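Local coordinates for sensor protein (Shewanella oneidensis, PDB 3LIC), which probably senses an extracellular signal through a PDC-fold domain and relays it across the membrane to its histidine kinase part inside the cell, at residues S21-L25 against L172-I178; G227-A232 against A244-E248; T240-S245 against V257-H263. All blocks are in the same frame, centred on the assembly; numbering follows the deposited sequence. Where two conformers were deposited one is given.

How the contacts relate
The chain opens with the long helix 2-46, and contact 1 brings its residues 21-25 against 172-178. This closes a loop of 146 residues that contains the whole six-stranded sheet, and marks where the chain enters the second, five-stranded sheet. Both later contacts come after contact 1 has closed, each closing a beta hairpin of that sheet. Because 241-248 is the middle of the three strands, their segments overlap at A244 and S245, and neither nests in the other. Helix 2-46 lies against this sheet, with A22 CB 3.7 Å from A247 CB. Separately, I178 CD1 of segment 172-178 packs on V258 CG2 of contact 3 at 4.2 Å.

Contact 1 of 3, residues S21-L25 against L172-I178; sequences SASRL and LPEQLGI
The long helix 2-46 of this PDC sensor domain is met by the short helix 172-176: S21 and R24 reach the end of the short helix at L176, and L25 packs on L172 and L176. The two axes approach to 9.2 Å at 109°, far from parallel, so one turn of each helix makes the contact. Its apolar part is leucine on leucine. CD1 of L176 lies 3.6 Å from CB of L25, hugging the base of that side chain, while CG of L25, trans to its own nitrogen (chi1 170°), carries CD1 on to L172 CD2. V185 and V256 also touch L25, L183 touches L176, and F194 and L28 touch L172; branched aliphatic chains suit places filled from several directions. Replacing L176 with an alanine would probably leave L25 CB without its close apolar mate and open a gap against L183.

The polar part gathers on one carbonyl. R24, deposited in two conformers, here reaches along an extended chain so that NH1 donates to L176 O at 2.8 Å with an N-H...O angle of 165°; the oxygen sits at the guanidinium edge, in its plane. S21 OG is also 2.8 Å from L176 O, although its position is doubtful because it crowds I178. A carbonyl in the last turn lacks the usual helical partner, making it a natural acceptor. G177 then takes positive phi, easy for glycine, and a CB there would run into NH1 of this R24 conformer. P173 O accepts G177 N (2.6 Å) and I178 N (3.0 Å) from opposite faces of its plane, with a weak extra bond from G177 N to E174 O. These features define a Schellman motif, here ending a short helix packed across the long N-terminal helix of a PDC sensor.

Contact 2 of 3, residues G227-A232 against A244-E248; sequences GQAGQA and ASVAE
G227 sets its carbonyl O 3.3 Å from E248 OE1, ahead of the strand pairing. Both atoms are acceptors, so this is proximity without a hydrogen bond. G227 closes helix 218-226 with a Schellman motif and has positive phi, which glycine adopts without the strain a CB would bring. Next, the carbonyl O of Q228 lies against V246 CG1, the methyl that stands trans to the valine nitrogen (chi1 174°). A229 is still outside the regular strand, but it makes a bent CA-H...O contact, its CA 3.4 Å from V246 O, and its small CB lies close to the same oxygen.

The antiparallel ladder begins at G230, in a hydrogen-bonded pair with V246. G230 N gives to V246 O at 3.0 Å, and V246 N gives to G230 O at 2.7 Å, the latter bond nearly straight at 169°. V246 CB and CG2 lie near G230 O; G230 adds no side chain to the face that carries V246, and F220 and L223 of helix 218-226 cover the valine. Q231 faces S245 in a non-hydrogen-bonded pair, on the side that meets helix 2-46. The glutamine bends at chi2 (57°) and brings NE2 to S245 OG; the bond is bent, and its modelled 2.5 Å is very short, so its exact length is doubtful. OG is also hydrogen-bonded to S18 OG of helix 2-46. A232 restores the hydrogen-bonded pattern: its N reaches A244 O at 3.0 Å, and A244 N reaches A232 O at 2.9 Å. A244 lies under F220; its paired A232 adds only a small methyl on the same face. The chemistry is thus chiefly backbone pairing, which makes modest demands on side-chain type, with one amide and two hydroxyls linking the hairpin to the N-terminal helix.

Contact 3 of 3, residues T240-S245 against V257-H263; sequences TVYLAS and VVMVPKH
Y242 and P261 face each other across the antiparallel pair 241-245 and 257-261, and backbone hydrogen bonds hold the strands together. L243 and V260 bond both ways, at 3.2 Å for L243 N to V260 O; S245 and V258 do the same, S245 N meeting V258 O at 2.8 Å, both bonds lying in the carbonyl planes. The last bond, K262 N to V241 O, is almost perfectly straight (177°) and carries the pairing into the first turn of helix 262-268. P261 occupies the N-cap of that helix; the N-H it lacks is not called for at this non-hydrogen-bonded position.

Aromatic contacts centre on Y242. P261 CA makes an off-centre CH-pi contact, the proline ring running alongside with CG 3.6 Å from CE1. In selenomethionine M259, CG lies between the backbone N and the carbonyl carbon (chi1 67°), which places it beside Y242 CD1; SE stands above the ring face, 5.4 Å from its centroid, a distant Met-aromatic contact. F234 stacks on the same tyrosine.

Among aliphatic contacts, T240 CG2 meets P261 CB at 3.9 Å, A244 CB rests on M259 CB, and L243 CD1 touches K262 CD at 3.7 Å. Backbone bonds therefore fix the register, while side-chain contacts pack Y242 against P261 and M259, and L243 against the aliphatic part of K262 at the entry to helix 262-268.

Contact 1 of 3, residues S21-L25 against L172-I178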
loop_
_atom_site.group_PDB
_atom_site.type_symbol
_atom_site.label_atom_id
_atom_site.label_comp_id
_atom_site.label_asym_id
_atom_site.label_seq_id
_atom_site.Cartn_x
_atom_site.Cartn_y
_atom_site.Cartn_z
ATOM N N SER A 21 -6.384 -9.311 10.774
ATOM C CA SER A 21 -6.209 -8.526 9.571
ATOM C C SER A 21 -4.989 -7.596 9.584
ATOM O O SER A 21 -4.372 -7.393 8.532
ATOM C CB SER A 21 -7.441 -7.699 9.329
ATOM O OG SER A 21 -8.351 -8.550 8.702
ATOM N N ALA A 22 -4.660 -7.021 10.739
ATOM C CA ALA A 22 -3.434 -6.212 10.843
ATOM C C ALA A 22 -2.254 -7.152 10.600
ATOM O O ALA A 22 -1.212 -6.797 10.095
ATOM C CB ALA A 22 -3.315 -5.536 12.288
ATOM N N SER A 23 -2.426 -8.368 11.035
ATOM C CA SER A 23 -1.433 -9.382 10.898
ATOM C C SER A 23 -1.162 -9.785 9.445
ATOM O O SER A 23 -0.009 -9.896 9.025
ATOM C CB SER A 23 -1.961 -10.623 11.626
ATOM O OG SER A 23 -0.942 -11.228 12.309
ATOM N N ARG A 24 -2.210 -10.131 8.731
ATOM C CA ARG A 24 -2.145 -10.412 7.297
ATOM C C ARG A 24 -1.441 -9.267 6.590
ATOM O O ARG A 24 -0.570 -9.460 5.750
ATOM C CB ARG A 24 -3.564 -10.544 6.721
ATOM C CG ARG A 24 -4.453 -11.527 7.526
ATOM C CD ARG A 24 -5.655 -12.121 6.764
ATOM N NE ARG A 24 -6.139 -13.229 7.571
ATOM C CZ ARG A 24 -7.235 -13.228 8.324
ATOM N NH1 ARG A 24 -8.063 -12.195 8.322
ATOM N NH2 ARG A 24 -7.508 -14.300 9.052
ATOM N N LEU A 25 -1.852 -8.047 6.928
ATOM C CA LEU A 25 -1.339 -6.891 6.251
ATOM C C LEU A 25 0.148 -6.786 6.593
ATOM O O LEU A 25 0.930 -6.516 5.723
ATOM C CB LEU A 25 -2.112 -5.592 6.590
ATOM C CG LEU A 25 -1.482 -4.270 6.094
ATOM C CD1 LEU A 25 -1.431 -4.114 4.613
ATOM C CD2 LEU A 25 -2.201 -3.072 6.718
ATOM N N LEU A 172 -6.480 -5.459 -1.294
ATOM C CA LEU A 172 -6.205 -5.544 0.143
ATOM C C LEU A 172 -7.279 -6.258 0.927
ATOM O O LEU A 172 -6.945 -7.027 1.815
ATOM C CB LEU A 172 -5.985 -4.163 0.773
ATOM C CG LEU A 172 -4.726 -3.450 0.322
ATOM C CD1 LEU A 172 -4.679 -2.039 0.930
ATOM C CD2 LEU A 172 -3.489 -4.322 0.735
ATOM N N PRO A 173 -8.573 -6.006 0.662
ATOM C CA PRO A 173 -9.628 -6.676 1.465
ATOM C C PRO A 173 -9.578 -8.184 1.432
ATOM O O PRO A 173 -9.661 -8.866 2.463
ATOM C CB PRO A 173 -10.918 -6.211 0.762
ATOM C CG PRO A 173 -10.521 -4.807 0.110
ATOM C CD PRO A 173 -9.160 -5.172 -0.423
ATOM N N GLU A 174 -9.456 -8.740 0.228
ATOM C CA GLU A 174 -9.229 -10.156 0.131
ATOM C C GLU A 174 -7.897 -10.614 0.772
ATOM O O GLU A 174 -7.843 -11.665 1.430
ATOM C CB GLU A 174 -9.245 -10.573 -1.324
ATOM C CG GLU A 174 -8.676 -11.978 -1.423
ATOM C CD GLU A 174 -8.793 -12.544 -2.816
ATOM O OE1 GLU A 174 -8.747 -11.733 -3.790
ATOM O OE2 GLU A 174 -8.912 -13.801 -2.928
ATOM N N GLN A 175 -6.799 -9.871 0.562
ATOM C CA GLN A 175 -5.554 -10.325 1.119
ATOM C C GLN A 175 -5.630 -10.277 2.659
ATOM O O GLN A 175 -4.980 -11.077 3.347
ATOM C CB GLN A 175 -4.394 -9.464 0.576
ATOM C CG GLN A 175 -3.972 -9.899 -0.788
ATOM C CD GLN A 175 -3.191 -8.839 -1.486
ATOM O OE1 GLN A 175 -3.475 -7.644 -1.323
ATOM N NE2 GLN A 175 -2.188 -9.255 -2.278
ATOM N N LEU A 176 -6.440 -9.346 3.187
ATOM C CA LEU A 176 -6.633 -9.127 4.634
ATOM C C LEU A 176 -7.792 -9.938 5.214
ATOM O O LEU A 176 -7.812 -10.174 6.426
ATOM C CB LEU A 176 -6.865 -7.651 4.949
ATOM C CG LEU A 176 -5.562 -6.862 5.243
ATOM C CD1 LEU A 176 -4.380 -7.215 4.255
ATOM C CD2 LEU A 176 -5.882 -5.346 5.322
ATOM N N GLY A 177 -8.724 -10.376 4.363
ATOM C CA GLY A 177 -9.763 -11.318 4.781
ATOM C C GLY A 177 -10.936 -10.580 5.428
ATOM O O GLY A 177 -11.464 -11.045 6.401
ATOM N N ILE A 178 -11.291 -9.414 4.884
ATOM C CA ILE A 178 -12.267 -8.494 5.395
ATOM C C ILE A 178 -13.032 -7.964 4.162
ATOM O O ILE A 178 -12.431 -7.632 3.083
ATOM C CB ILE A 178 -11.593 -7.259 6.117
ATOM C CG1 ILE A 178 -10.609 -7.686 7.201
ATOM C CG2 ILE A 178 -12.597 -6.460 6.873
ATOM C CD1 ILE A 178 -11.257 -8.519 8.392
#

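Contact 2 of 3, residues G227-A232 against A244-E248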
loop_
_atom_site.group_PDB
_atom_site.type_symbol
_atom_site.label_atom_id
_atom_site.label_comp_id
_atom_site.label_asym_id
_atom_site.label_seq_id
_atom_site.Cartn_x
_atom_site.Cartn_y
_atom_site.Cartn_z
ATOM N N GLY A 227 -2.799 7.134 17.969
ATOM C CA GLY A 227 -2.089 6.022 17.349
ATOM C C GLY A 227 -2.090 4.786 18.240
ATOM O O GLY A 227 -1.087 4.109 18.380
ATOM N N GLN A 228 -3.219 4.487 18.858
ATOM C CA GLN A 228 -3.320 3.321 19.720
ATOM C C GLN A 228 -4.265 2.269 19.097
ATOM O O GLN A 228 -5.196 2.646 18.380
ATOM C CB GLN A 228 -3.885 3.789 21.075
ATOM C CG GLN A 228 -3.060 4.918 21.758
ATOM C CD GLN A 228 -2.145 4.407 22.882
ATOM O OE1 GLN A 228 -2.569 4.333 24.030
ATOM N NE2 GLN A 228 -0.894 4.075 22.557
ATOM N N ALA A 229 -4.038 0.987 19.382
ATOM C CA ALA A 229 -5.043 -0.070 19.182
ATOM C C ALA A 229 -6.278 0.205 20.090
ATOM O O ALA A 229 -6.107 0.692 21.212
ATOM C CB ALA A 229 -4.445 -1.441 19.507
ATOM N N GLY A 230 -7.499 -0.043 19.624
ATOM C CA GLY A 230 -8.659 0.131 20.486
ATOM C C GLY A 230 -10.003 -0.081 19.807
ATOM O O GLY A 230 -10.048 -0.303 18.588
ATOM N N GLN A 231 -11.089 0.043 20.570
ATOM C CA GLN A 231 -12.445 -0.180 20.065
ATOM C C GLN A 231 -13.234 1.121 20.285
ATOM O O GLN A 231 -13.024 1.784 21.260
ATOM C CB GLN A 231 -13.140 -1.326 20.847
ATOM C CG GLN A 231 -12.750 -2.824 20.471
ATOM C CD GLN A 231 -11.244 -3.142 20.598
ATOM O OE1 GLN A 231 -10.715 -3.238 21.708
ATOM N NE2 GLN A 231 -10.549 -3.298 19.458
ATOM N N ALA A 232 -14.178 1.455 19.427
ATOM C CA ALA A 232 -14.992 2.604 19.649
ATOM C C ALA A 232 -16.063 2.594 18.591
ATOM O O ALA A 232 -15.885 1.985 17.564
ATOM C CB ALA A 232 -14.181 3.876 19.530
ATOM N N ALA A 244 -16.386 -0.268 15.795
ATOM C CA ALA A 244 -15.096 -0.330 15.057
ATOM C C ALA A 244 -14.001 -0.800 15.978
ATOM O O ALA A 244 -14.047 -0.581 17.209
ATOM C CB ALA A 244 -14.732 1.006 14.507
ATOM N N SER A 245 -13.025 -1.458 15.393
ATOM C CA SER A 245 -11.886 -1.902 16.127
ATOM C C SER A 245 -10.666 -1.561 15.314
ATOM O O SER A 245 -10.606 -1.874 14.125
ATOM C CB SER A 245 -11.973 -3.401 16.359
ATOM O OG SER A 245 -10.863 -3.852 17.062
ATOM N N VAL A 246 -9.681 -0.949 15.970
ATOM C CA VAL A 246 -8.474 -0.448 15.356
ATOM C C VAL A 246 -7.370 -1.342 15.849
ATOM O O VAL A 246 -7.267 -1.568 17.038
ATOM C CB VAL A 246 -8.164 0.974 15.891
ATOM C CG1 VAL A 246 -6.785 1.518 15.380
ATOM C CG2 VAL A 246 -9.308 1.927 15.592
ATOM N N ALA A 247 -6.520 -1.838 14.943
ATOM C CA ALA A 247 -5.353 -2.610 15.342
ATOM C C ALA A 247 -4.155 -1.983 14.662
ATOM O O ALA A 247 -4.248 -1.474 13.544
ATOM C CB ALA A 247 -5.484 -4.043 14.928
ATOM N N GLU A 248 -3.023 -2.038 15.348
ATOM C CA GLU A 248 -1.800 -1.496 14.813
ATOM C C GLU A 248 -0.948 -2.534 14.028
ATOM O O GLU A 248 -0.896 -3.728 14.357
ATOM C CB GLU A 248 -1.004 -0.878 15.944
ATOM C CG GLU A 248 0.234 -0.219 15.438
ATOM C CD GLU A 248 0.694 0.884 16.347
ATOM O OE1 GLU A 248 0.254 2.035 16.126
ATOM O OE2 GLU A 248 1.478 0.587 17.278
#

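Contact 3 of 3, residues T240-S245 against V257-H263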
loop_
_atom_site.group_PDB
_atom_site.type_symbol
_atom_site.label_atom_id
_atom_site.label_comp_id
_atom_site.label_asym_id
_atom_site.label_seq_id
_atom_site.Cartn_x
_atom_site.Cartn_y
_atom_site.Cartn_z
ATOM N N THR A 240 -25.275 6.591 9.971
ATOM C CA THR A 240 -25.233 5.196 10.413
ATOM C C THR A 240 -24.156 5.017 11.509
ATOM O O THR A 240 -23.009 5.460 11.342
ATOM C CB THR A 240 -24.944 4.249 9.232
ATOM O OG1 THR A 240 -25.831 4.567 8.158
ATOM C CG2 THR A 240 -25.088 2.748 9.646
ATOM N N VAL A 241 -24.532 4.385 12.623
ATOM C CA VAL A 241 -23.579 4.061 13.705
ATOM C C VAL A 241 -22.831 2.747 13.433
ATOM O O VAL A 241 -23.467 1.723 13.123
ATOM C CB VAL A 241 -24.325 3.907 15.069
ATOM C CG1 VAL A 241 -23.330 3.866 16.244
ATOM C CG2 VAL A 241 -25.265 5.071 15.249
ATOM N N TYR A 242 -21.506 2.778 13.552
ATOM C CA TYR A 242 -20.666 1.591 13.413
ATOM C C TYR A 242 -20.044 1.265 14.754
ATOM O O TYR A 242 -19.739 2.166 15.516
ATOM C CB TYR A 242 -19.527 1.858 12.426
ATOM C CG TYR A 242 -19.981 2.000 11.008
ATOM C CD1 TYR A 242 -19.832 0.952 10.099
ATOM C CD2 TYR A 242 -20.546 3.169 10.573
ATOM C CE1 TYR A 242 -20.263 1.076 8.782
ATOM C CE2 TYR A 242 -20.971 3.306 9.305
ATOM C CZ TYR A 242 -20.829 2.268 8.403
ATOM O OH TYR A 242 -21.255 2.457 7.116
ATOM N N LEU A 243 -19.796 -0.012 15.009
ATOM C CA LEU A 243 -18.830 -0.399 16.002
ATOM C C LEU A 243 -17.524 -0.701 15.252
ATOM O O LEU A 243 -17.555 -1.300 14.162
ATOM C CB LEU A 243 -19.352 -1.633 16.785
ATOM C CG LEU A 243 -20.177 -1.376 18.074
ATOM C CD1 LEU A 243 -21.215 -0.304 17.940
ATOM C CD2 LEU A 243 -20.781 -2.684 18.565
ATOM N N ALA A 244 -16.386 -0.268 15.795
ATOM C CA ALA A 244 -15.096 -0.330 15.057
ATOM C C ALA A 244 -14.001 -0.800 15.978
ATOM O O ALA A 244 -14.047 -0.581 17.209
ATOM C CB ALA A 244 -14.732 1.006 14.507
ATOM N N SER A 245 -13.025 -1.458 15.393
ATOM C CA SER A 245 -11.886 -1.902 16.127
ATOM C C SER A 245 -10.666 -1.561 15.314
ATOM O O SER A 245 -10.606 -1.874 14.125
ATOM C CB SER A 245 -11.973 -3.401 16.359
ATOM O OG SER A 245 -10.863 -3.852 17.062
ATOM N N VAL A 257 -8.527 -0.749 10.444
ATOM C CA VAL A 257 -9.784 -0.531 11.145
ATOM C C VAL A 257 -10.859 -1.461 10.584
ATOM O O VAL A 257 -11.115 -1.444 9.389
ATOM C CB VAL A 257 -10.278 0.912 10.936
ATOM C CG1 VAL A 257 -11.584 1.167 11.745
ATOM C CG2 VAL A 257 -9.170 1.916 11.284
ATOM N N VAL A 258 -11.465 -2.276 11.437
ATOM C CA VAL A 258 -12.643 -3.081 11.045
ATOM C C VAL A 258 -13.893 -2.454 11.687
ATOM O O VAL A 258 -13.931 -2.189 12.881
ATOM C CB VAL A 258 -12.522 -4.545 11.538
ATOM C CG1 VAL A 258 -13.767 -5.369 11.109
ATOM C CG2 VAL A 258 -11.198 -5.193 11.020
HETATM N N MSE A 259 -14.905 -2.194 10.891
HETATM C CA MSE A 259 -16.098 -1.492 11.354
HETATM C C MSE A 259 -17.270 -2.142 10.652
HETATM O O MSE A 259 -17.175 -2.436 9.453
HETATM C CB MSE A 259 -16.018 -0.023 10.991
HETATM C CG MSE A 259 -16.088 0.211 9.537
HETATM SE SE MSE A 259 -15.093 1.827 8.978
HETATM C CE MSE A 259 -13.466 0.933 8.418
ATOM N N VAL A 260 -18.358 -2.389 11.393
ATOM C CA VAL A 260 -19.588 -2.942 10.811
ATOM C C VAL A 260 -20.778 -2.138 11.358
ATOM O O VAL A 260 -20.771 -1.716 12.514
ATOM C CB VAL A 260 -19.732 -4.437 11.172
ATOM C CG1 VAL A 260 -20.956 -5.109 10.462
ATOM C CG2 VAL A 260 -18.425 -5.191 10.892
ATOM N N PRO A 261 -21.779 -1.858 10.517
ATOM C CA PRO A 261 -22.893 -1.071 11.107
ATOM C C PRO A 261 -23.459 -1.789 12.320
ATOM O O PRO A 261 -23.550 -3.012 12.334
ATOM C CB PRO A 261 -23.929 -1.005 10.002
ATOM C CG PRO A 261 -23.037 -1.175 8.650
ATOM C CD PRO A 261 -21.919 -2.106 9.056
ATOM N N LYS A 262 -23.780 -1.026 13.360
ATOM C CA LYS A 262 -24.313 -1.607 14.577
ATOM C C LYS A 262 -25.618 -2.420 14.381
ATOM O O LYS A 262 -25.772 -3.480 14.996
ATOM C CB LYS A 262 -24.543 -0.501 15.629
ATOM C CG LYS A 262 -24.929 -1.091 16.953
ATOM C CD LYS A 262 -24.919 -0.030 18.049
ATOM C CE LYS A 262 -26.258 0.739 18.061
ATOM N NZ LYS A 262 -26.291 1.920 18.999
ATOM N N HIS A 263 -26.575 -1.926 13.583
ATOM C CA HIS A 263 -27.861 -2.635 13.352
ATOM C C HIS A 263 -27.602 -4.066 12.922
ATOM O O HIS A 263 -28.202 -5.034 13.413
ATOM C CB HIS A 263 -28.762 -1.902 12.298
ATOM C CG HIS A 263 -28.125 -1.646 10.947
ATOM N ND1 HIS A 263 -27.998 -2.623 9.973
ATOM C CD2 HIS A 263 -27.686 -0.493 10.373
ATOM C CE1 HIS A 263 -27.465 -2.102 8.885
ATOM N NE2 HIS A 263 -27.265 -0.812 9.098
#